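Kcn28 (Kitasatospora, PDB 6J31) is a GT-B-fold protein with an erythromycin biosynthesis protein CIII-like C-terminal domain and binds a small molecule in a pocket. Local coordinates at residues 24-29 / 47-52; 6-11 / 102-107. All coordinates share one frame; numbering follows the deposited sequence.

Contact 1 (24-29 / 47-52)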
ATOM      1  N   LEU A  24      12.521  -2.912  -5.649  1.00 32.68           N
ATOM      2  CA  LEU A  24      13.628  -2.125  -5.122  1.00 31.38           C
ATOM      3  C   LEU A  24      14.692  -3.026  -4.502  1.00 30.22           C
ATOM      4  O   LEU A  24      15.890  -2.841  -4.748  1.00 32.05           O
ATOM      5  CB  LEU A  24      13.108  -1.107  -4.104  1.00 31.93           C
ATOM      6  CG  LEU A  24      14.145  -0.263  -3.360  1.00 31.26           C
ATOM      7  CD1 LEU A  24      15.039   0.437  -4.362  1.00 31.38           C
ATOM      8  CD2 LEU A  24      13.459   0.761  -2.471  1.00 30.09           C
ATOM      9  N   ILE A  25      14.273  -4.020  -3.713  1.00 28.07           N
ATOM     10  CA  ILE A  25      15.234  -4.935  -3.102  1.00 30.61           C
ATOM     11  C   ILE A  25      15.937  -5.758  -4.170  1.00 35.05           C
ATOM     12  O   ILE A  25      17.154  -5.974  -4.109  1.00 35.23           O
ATOM     13  CB  ILE A  25      14.543  -5.843  -2.068  1.00 28.84           C
ATOM     14  CG1 ILE A  25      13.762  -5.012  -1.045  1.00 26.54           C
ATOM     15  CG2 ILE A  25      15.576  -6.708  -1.371  1.00 27.58           C
ATOM     16  CD1 ILE A  25      14.633  -4.082  -0.235  1.00 24.74           C
ATOM     17  N   ARG A  26      15.183  -6.225  -5.166  1.00 39.05           N
ATOM     18  CA  ARG A  26      15.772  -6.975  -6.267  1.00 41.51           C
ATOM     19  C   ARG A  26      16.828  -6.151  -6.993  1.00 42.53           C
ATOM     20  O   ARG A  26      17.883  -6.674  -7.371  1.00 44.04           O
ATOM     21  CB  ARG A  26      14.677  -7.414  -7.233  1.00 43.53           C
ATOM     22  CG  ARG A  26      15.085  -8.529  -8.163  1.00 45.15           C
ATOM     23  CD  ARG A  26      14.113  -8.660  -9.325  1.00 47.16           C
ATOM     24  NE  ARG A  26      12.738  -8.837  -8.866  1.00 50.22           N
ATOM     25  CZ  ARG A  26      12.276  -9.938  -8.283  1.00 56.19           C
ATOM     26  NH1 ARG A  26      13.078 -10.969  -8.063  1.00 65.16           N
ATOM     27  NH2 ARG A  26      11.007 -10.002  -7.908  1.00 54.17           N
ATOM     28  N   GLU A  27      16.560  -4.858  -7.199  1.00 40.58           N
ATOM     29  CA  GLU A  27      17.531  -3.993  -7.860  1.00 38.47           C
ATOM     30  C   GLU A  27      18.788  -3.815  -7.020  1.00 36.59           C
ATOM     31  O   GLU A  27      19.903  -3.817  -7.555  1.00 35.57           O
ATOM     32  CB  GLU A  27      16.902  -2.632  -8.169  1.00 39.18           C
ATOM     33  CG  GLU A  27      17.898  -1.595  -8.684  1.00 40.20           C
ATOM     34  CD  GLU A  27      18.512  -1.961 -10.028  1.00 42.20           C
ATOM     35  OE1 GLU A  27      17.905  -2.762 -10.775  1.00 42.78           O
ATOM     36  OE2 GLU A  27      19.618  -1.461 -10.328  1.00 43.06           O
ATOM     37  N   LEU A  28      18.632  -3.638  -5.705  1.00 35.77           N
ATOM     38  CA  LEU A  28      19.801  -3.492  -4.841  1.00 34.16           C
ATOM     39  C   LEU A  28      20.643  -4.759  -4.841  1.00 34.19           C
ATOM     40  O   LEU A  28      21.878  -4.693  -4.846  1.00 35.02           O
ATOM     41  CB  LEU A  28      19.357  -3.138  -3.421  1.00 32.32           C
ATOM     42  CG  LEU A  28      18.687  -1.769  -3.274  1.00 31.66           C
ATOM     43  CD1 LEU A  28      18.057  -1.610  -1.900  1.00 31.88           C
ATOM     44  CD2 LEU A  28      19.693  -0.645  -3.547  1.00 29.64           C
ATOM     45  N   VAL A  29      19.990  -5.923  -4.868  1.00 34.67           N
ATOM     46  CA  VAL A  29      20.721  -7.182  -4.968  1.00 36.95           C
ATOM     47  C   VAL A  29      21.440  -7.266  -6.305  1.00 39.30           C
ATOM     48  O   VAL A  29      22.617  -7.639  -6.373  1.00 38.83           O
ATOM     49  CB  VAL A  29      19.760  -8.369  -4.771  1.00 37.22           C
ATOM     50  CG1 VAL A  29      20.428  -9.669  -5.181  1.00 36.66           C
ATOM     51  CG2 VAL A  29      19.281  -8.431  -3.330  1.00 36.87           C
ATOM     52  N   VAL A  47       9.912 -12.773   0.383  1.00 33.04           N
ATOM     53  CA  VAL A  47      11.230 -12.262   0.744  1.00 32.09           C
ATOM     54  C   VAL A  47      12.317 -12.980  -0.047  1.00 33.17           C
ATOM     55  O   VAL A  47      13.183 -12.344  -0.651  1.00 33.56           O
ATOM     56  CB  VAL A  47      11.465 -12.384   2.260  1.00 31.33           C
ATOM     57  CG1 VAL A  47      12.923 -12.105   2.585  1.00 30.43           C
ATOM     58  CG2 VAL A  47      10.557 -11.431   3.016  1.00 29.56           C
ATOM     59  N   THR A  48      12.287 -14.317  -0.069  1.00 32.21           N
ATOM     60  CA  THR A  48      13.356 -15.042  -0.754  1.00 32.17           C
ATOM     61  C   THR A  48      13.309 -14.835  -2.261  1.00 35.21           C
ATOM     62  O   THR A  48      14.358 -14.851  -2.915  1.00 36.26           O
ATOM     63  CB  THR A  48      13.306 -16.540  -0.433  1.00 30.24           C
ATOM     64  OG1 THR A  48      12.033 -17.081  -0.808  1.00 30.03           O
ATOM     65  CG2 THR A  48      13.560 -16.793   1.050  1.00 28.22           C
ATOM     66  N   GLU A  49      12.118 -14.643  -2.834  1.00 37.66           N
ATOM     67  CA  GLU A  49      12.038 -14.440  -4.277  1.00 40.50           C
ATOM     68  C   GLU A  49      12.766 -13.166  -4.691  1.00 38.54           C
ATOM     69  O   GLU A  49      13.297 -13.081  -5.804  1.00 37.80           O
ATOM     70  CB  GLU A  49      10.572 -14.403  -4.715  1.00 44.81           C
ATOM     71  CG  GLU A  49      10.345 -14.873  -6.148  1.00 48.95           C
ATOM     72  CD  GLU A  49      10.709 -13.845  -7.191  1.00 52.24           C
ATOM     73  OE1 GLU A  49      10.535 -12.637  -6.929  1.00 53.01           O
ATOM     74  OE2 GLU A  49      11.183 -14.251  -8.274  1.00 54.26           O
ATOM     75  N   THR A  50      12.827 -12.184  -3.794  1.00 37.88           N
ATOM     76  CA  THR A  50      13.546 -10.942  -4.040  1.00 36.93           C
ATOM     77  C   THR A  50      15.055 -11.156  -4.181  1.00 33.71           C
ATOM     78  O   THR A  50      15.746 -10.295  -4.735  1.00 31.76           O
ATOM     79  CB  THR A  50      13.211  -9.954  -2.914  1.00 40.76           C
ATOM     80  OG1 THR A  50      13.019  -8.642  -3.451  1.00 49.07           O
ATOM     81  CG2 THR A  50      14.299  -9.902  -1.893  1.00 39.00           C
ATOM     82  N   GLY A  51      15.585 -12.275  -3.684  1.00 32.06           N
ATOM     83  CA  GLY A  51      17.010 -12.518  -3.702  1.00 29.22           C
ATOM     84  C   GLY A  51      17.742 -12.066  -2.460  1.00 28.18           C
ATOM     85  O   GLY A  51      18.949 -12.316  -2.341  1.00 26.84           O
ATOM     86  N   ALA A  52      17.061 -11.399  -1.537  1.00 28.11           N
ATOM     87  CA  ALA A  52      17.718 -10.983  -0.316  1.00 29.73           C
ATOM     88  C   ALA A  52      17.764 -12.138   0.676  1.00 30.90           C
ATOM     89  O   ALA A  52      17.014 -13.114   0.582  1.00 31.04           O
ATOM     90  CB  ALA A  52      17.008  -9.779   0.308  1.00 29.41           C
TER

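Contact 2 (6-11 / 102-107)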
ATOM      1  N   HIS A   6      26.518  -3.830   3.150  1.00 44.55           N
ATOM      2  CA  HIS A   6      25.412  -4.610   3.684  1.00 38.87           C
ATOM      3  C   HIS A   6      24.216  -3.691   3.900  1.00 35.35           C
ATOM      4  O   HIS A   6      24.288  -2.744   4.693  1.00 33.81           O
ATOM      5  CB  HIS A   6      25.830  -5.298   4.985  1.00 35.91           C
ATOM      6  CG  HIS A   6      24.726  -6.048   5.662  1.00 33.98           C
ATOM      7  ND1 HIS A   6      24.797  -6.439   6.981  1.00 32.96           N
ATOM      8  CD2 HIS A   6      23.522  -6.471   5.208  1.00 32.94           C
ATOM      9  CE1 HIS A   6      23.685  -7.073   7.311  1.00 33.40           C
ATOM     10  NE2 HIS A   6      22.893  -7.102   6.253  1.00 33.74           N
ATOM     11  N   ILE A   7      23.126  -3.969   3.186  1.00 32.39           N
ATOM     12  CA  ILE A   7      21.868  -3.242   3.312  1.00 30.03           C
ATOM     13  C   ILE A   7      20.864  -4.155   4.000  1.00 28.68           C
ATOM     14  O   ILE A   7      20.643  -5.285   3.553  1.00 29.01           O
ATOM     15  CB  ILE A   7      21.332  -2.794   1.942  1.00 31.45           C
ATOM     16  CG1 ILE A   7      22.282  -1.795   1.282  1.00 33.21           C
ATOM     17  CG2 ILE A   7      19.935  -2.209   2.076  1.00 29.89           C
ATOM     18  CD1 ILE A   7      21.957  -1.524  -0.162  1.00 29.38           C
ATOM     19  N   ALA A   8      20.251  -3.670   5.077  1.00 27.17           N
ATOM     20  CA  ALA A   8      19.261  -4.435   5.825  1.00 28.65           C
ATOM     21  C   ALA A   8      17.884  -3.821   5.622  1.00 29.61           C
ATOM     22  O   ALA A   8      17.648  -2.671   6.007  1.00 29.55           O
ATOM     23  CB  ALA A   8      19.600  -4.487   7.314  1.00 24.82           C
ATOM     24  N   MET A   9      16.981  -4.598   5.039  1.00 30.15           N
ATOM     25  CA  MET A   9      15.587  -4.227   4.866  1.00 29.79           C
ATOM     26  C   MET A   9      14.762  -4.900   5.956  1.00 29.15           C
ATOM     27  O   MET A   9      15.011  -6.058   6.306  1.00 28.08           O
ATOM     28  CB  MET A   9      15.091  -4.646   3.478  1.00 31.95           C
ATOM     29  CG  MET A   9      13.605  -4.435   3.232  1.00 36.54           C
ATOM     30  SD  MET A   9      13.100  -2.710   3.276  1.00 37.89           S
ATOM     31  CE  MET A   9      11.327  -2.872   3.077  1.00 33.69           C
ATOM     32  N   VAL A  10      13.825  -4.152   6.537  1.00 28.07           N
ATOM     33  CA  VAL A  10      12.928  -4.668   7.567  1.00 28.98           C
ATOM     34  C   VAL A  10      11.503  -4.284   7.195  1.00 29.84           C
ATOM     35  O   VAL A  10      11.236  -3.128   6.853  1.00 30.57           O
ATOM     36  CB  VAL A  10      13.278  -4.125   8.971  1.00 27.26           C
ATOM     37  CG1 VAL A  10      12.471  -4.853  10.041  1.00 25.04           C
ATOM     38  CG2 VAL A  10      14.777  -4.233   9.251  1.00 27.71           C
ATOM     39  N   SER A  11      10.592  -5.247   7.261  1.00 29.18           N
ATOM     40  CA  SER A  11       9.187  -4.966   7.008  1.00 27.91           C
ATOM     41  C   SER A  11       8.344  -5.887   7.877  1.00 28.56           C
ATOM     42  O   SER A  11       8.848  -6.543   8.792  1.00 27.74           O
ATOM     43  CB  SER A  11       8.828  -5.104   5.525  1.00 26.57           C
ATOM     44  OG  SER A  11       7.529  -4.582   5.291  1.00 25.31           O
ATOM     45  N   ASP A 102      25.293  -1.526   6.891  1.00 31.94           N
ATOM     46  CA  ASP A 102      25.691  -0.156   6.585  1.00 35.47           C
ATOM     47  C   ASP A 102      24.509   0.802   6.630  1.00 34.62           C
ATOM     48  O   ASP A 102      24.689   1.995   6.898  1.00 33.91           O
ATOM     49  CB  ASP A 102      26.376  -0.103   5.222  1.00 39.81           C
ATOM     50  CG  ASP A 102      27.691  -0.844   5.215  1.00 44.48           C
ATOM     51  OD1 ASP A 102      28.519  -0.564   6.106  1.00 49.45           O
ATOM     52  OD2 ASP A 102      27.895  -1.706   4.333  1.00 45.19           O
ATOM     53  N   VAL A 103      23.306   0.311   6.346  1.00 33.64           N
ATOM     54  CA  VAL A 103      22.109   1.137   6.394  1.00 32.34           C
ATOM     55  C   VAL A 103      20.921   0.233   6.686  1.00 32.33           C
ATOM     56  O   VAL A 103      20.884  -0.930   6.276  1.00 32.24           O
ATOM     57  CB  VAL A 103      21.925   1.933   5.079  1.00 31.78           C
ATOM     58  CG1 VAL A 103      21.808   0.990   3.898  1.00 31.22           C
ATOM     59  CG2 VAL A 103      20.713   2.846   5.160  1.00 25.31           C
ATOM     60  N   PHE A 104      19.951   0.777   7.413  1.00 30.46           N
ATOM     61  CA  PHE A 104      18.689   0.107   7.697  1.00 29.50           C
ATOM     62  C   PHE A 104      17.601   0.713   6.821  1.00 30.29           C
ATOM     63  O   PHE A 104      17.343   1.918   6.894  1.00 31.98           O
ATOM     64  CB  PHE A 104      18.303   0.256   9.169  1.00 30.50           C
ATOM     65  CG  PHE A 104      18.822  -0.833  10.052  1.00 31.27           C
ATOM     66  CD1 PHE A 104      18.292  -2.111   9.979  1.00 30.21           C
ATOM     67  CD2 PHE A 104      19.827  -0.578  10.972  1.00 32.88           C
ATOM     68  CE1 PHE A 104      18.761  -3.119  10.799  1.00 30.31           C
ATOM     69  CE2 PHE A 104      20.299  -1.585  11.799  1.00 33.01           C
ATOM     70  CZ  PHE A 104      19.765  -2.855  11.708  1.00 31.17           C
ATOM     71  N   LEU A 105      16.975  -0.116   5.993  1.00 30.40           N
ATOM     72  CA  LEU A 105      15.760   0.249   5.276  1.00 28.62           C
ATOM     73  C   LEU A 105      14.587  -0.373   6.017  1.00 28.64           C
ATOM     74  O   LEU A 105      14.649  -1.549   6.389  1.00 31.83           O
ATOM     75  CB  LEU A 105      15.780  -0.260   3.833  1.00 28.08           C
ATOM     76  CG  LEU A 105      16.955   0.080   2.918  1.00 26.54           C
ATOM     77  CD1 LEU A 105      16.665  -0.417   1.497  1.00 26.20           C
ATOM     78  CD2 LEU A 105      17.285   1.567   2.936  1.00 24.96           C
ATOM     79  N   TYR A 106      13.530   0.401   6.245  1.00 26.43           N
ATOM     80  CA  TYR A 106      12.414  -0.136   7.009  1.00 26.33           C
ATOM     81  C   TYR A 106      11.077   0.387   6.503  1.00 27.24           C
ATOM     82  O   TYR A 106      10.918   1.581   6.241  1.00 28.68           O
ATOM     83  CB  TYR A 106      12.573   0.182   8.504  1.00 24.83           C
ATOM     84  CG  TYR A 106      12.529   1.656   8.845  1.00 25.44           C
ATOM     85  CD1 TYR A 106      13.645   2.468   8.676  1.00 24.97           C
ATOM     86  CD2 TYR A 106      11.372   2.230   9.358  1.00 24.96           C
ATOM     87  CE1 TYR A 106      13.600   3.815   8.996  1.00 25.10           C
ATOM     88  CE2 TYR A 106      11.320   3.566   9.677  1.00 25.08           C
ATOM     89  CZ  TYR A 106      12.431   4.356   9.492  1.00 25.16           C
ATOM     90  OH  TYR A 106      12.361   5.686   9.817  1.00 25.99           O
ATOM     91  N   ASP A 107      10.110  -0.518   6.412  1.00 29.02           N
ATOM     92  CA  ASP A 107       8.732  -0.151   6.148  1.00 30.43           C
ATOM     93  C   ASP A 107       8.197   0.711   7.294  1.00 29.23           C
ATOM     94  O   ASP A 107       8.759   0.739   8.390  1.00 28.58           O
ATOM     95  CB  ASP A 107       7.893  -1.419   5.987  1.00 33.54           C
ATOM     96  CG  ASP A 107       6.420  -1.134   5.879  1.00 34.50           C
ATOM     97  OD1 ASP A 107       5.965  -0.752   4.782  1.00 37.38           O
ATOM     98  OD2 ASP A 107       5.728  -1.243   6.911  1.00 33.56           O
TER

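Contact 1 (24-29 / 47-52)
In the Rossmann-like N-terminal domain, two neighbouring crossover helices meet where Ile25, Arg26 and Val29 of helix 22-30 face Glu49, Thr50 and Ala52, at the close of helix 44-49 and just after it. The polar part of the contact lies on the partly exposed side. The Arg26 guanidinium reaches Glu49 end-on: NH2 donates to OE1 at 2.9 Å on the syn lone pair, completing a salt bridge, while NH1 shares that oxygen at 3.2 Å, from above the carboxylate plane. OE1 sits in the guanidinium plane, yet the groups are turned 54° apart. NH1 also bonds to the backbone Glu49 O at 3.1 Å, standing above that carbonyl plane; both NH1 bonds are bent (136°), NH2 to OE1 straighter. Placing a cation at this helix end probably also suits the helix dipole. A second salt bridge, from Arg26 NE to Glu23, helps fix the guanidinium. Beneath, CG2 of Ile25, anti to the backbone N, presses tightly on the methyl Thr50 CG2 at 3.5 Å and meets Ala52 CB at 3.8 Å. Thr50 OG1 lies 3.5 Å from Ile25 CB, a van der Waals contact, while its methyl supplies the apolar surface. Val29 CG2 rests over the turn, 4.0 Å from Gly51 O. Gly51 is the first residue to depart from helical angles, with phi 92°; a CB there would press on Thr50 O and Val29 CG1, which suits glycine. Ile25, Val29 and Ala52 also lean on Val35 of strand 34-39, an arrangement typical of consecutive beta-alpha-beta crossovers packed on one face of a parallel sheet.

Contact 2 (6-11 / 102-107)
Ile7 and Val103 lie side by side on one face of the sheet and point the same way, Ile7 CG1 being 3.9 Å from Val103 CG1. On that face too, CG2 of Ile7 meets Leu105 CD1 at 3.8 Å. With CG anti to its carbonyl carbon, Leu105 also brings CG to 3.9 Å from Ile7 CG2. Met9 runs at about a right angle to Leu105, its unbranched chain, bent at chi2, bringing SD to 3.7 Å from Leu105 CB. The other face carries Ala8, Val10, Phe104 and Tyr106. Here the small Ala8 leaves room for the Phe104 ring, whose CD1 lies 3.8 Å from Ala8 CB, while Val10 CG2 approaches the same carbon obliquely. The ring also packs edge-to-face with Tyr96 and against helix 112-120. These two are adjacent inner strands of the parallel sheet of a Rossmann-like domain, strand order 3-2-1-4-5-6-7, and their axes differ in direction by 18°. Between them run ladder bonds such as Ala8 N to Val103 O, nearly straight at 172°, and Asp107 N to Val10 O. At the N-terminal end the Asp102 carboxylate adds to the ladder: OD2 accepts from His6 N at 2.8 Å on its anti side, 29° out of the carboxylate plane, beside the backbone bond Asp102 N to His6 O. At the C-terminal end Ser11 OG lies 3.3 Å from Asp107 CB, but bonds to His17 O. The Asp107 carboxylate turns to His17 ND1 and Leu109 N, both from residues of the pocket holding (2E,2'E)-3,3'-(1,2-phenylene)di(prop-2-enoic acid).

From the N terminus, strand 6-10 leads into helix 22-30, and strand 34-39 follows before helix 44-49. Contact 1 therefore closes a short loop of 17 residues round strand 34-39, joining two successive crossover helices. The chain then passes through strand 53-56 and helix 74-96 before strand 103-107 returns beside strand 6-10. Contact 2 thus closes a much longer loop, of 90 residues, that contains contact 1 entirely. The two meet directly: Ile25 CD1 packs on Met9 CG at 3.6 Å, and Leu28 reaches Ile7 and Leu105, tying the helix layer to the middle of the sheet. Leu24 and Leu28 also touch helix 382-391, near the C terminus.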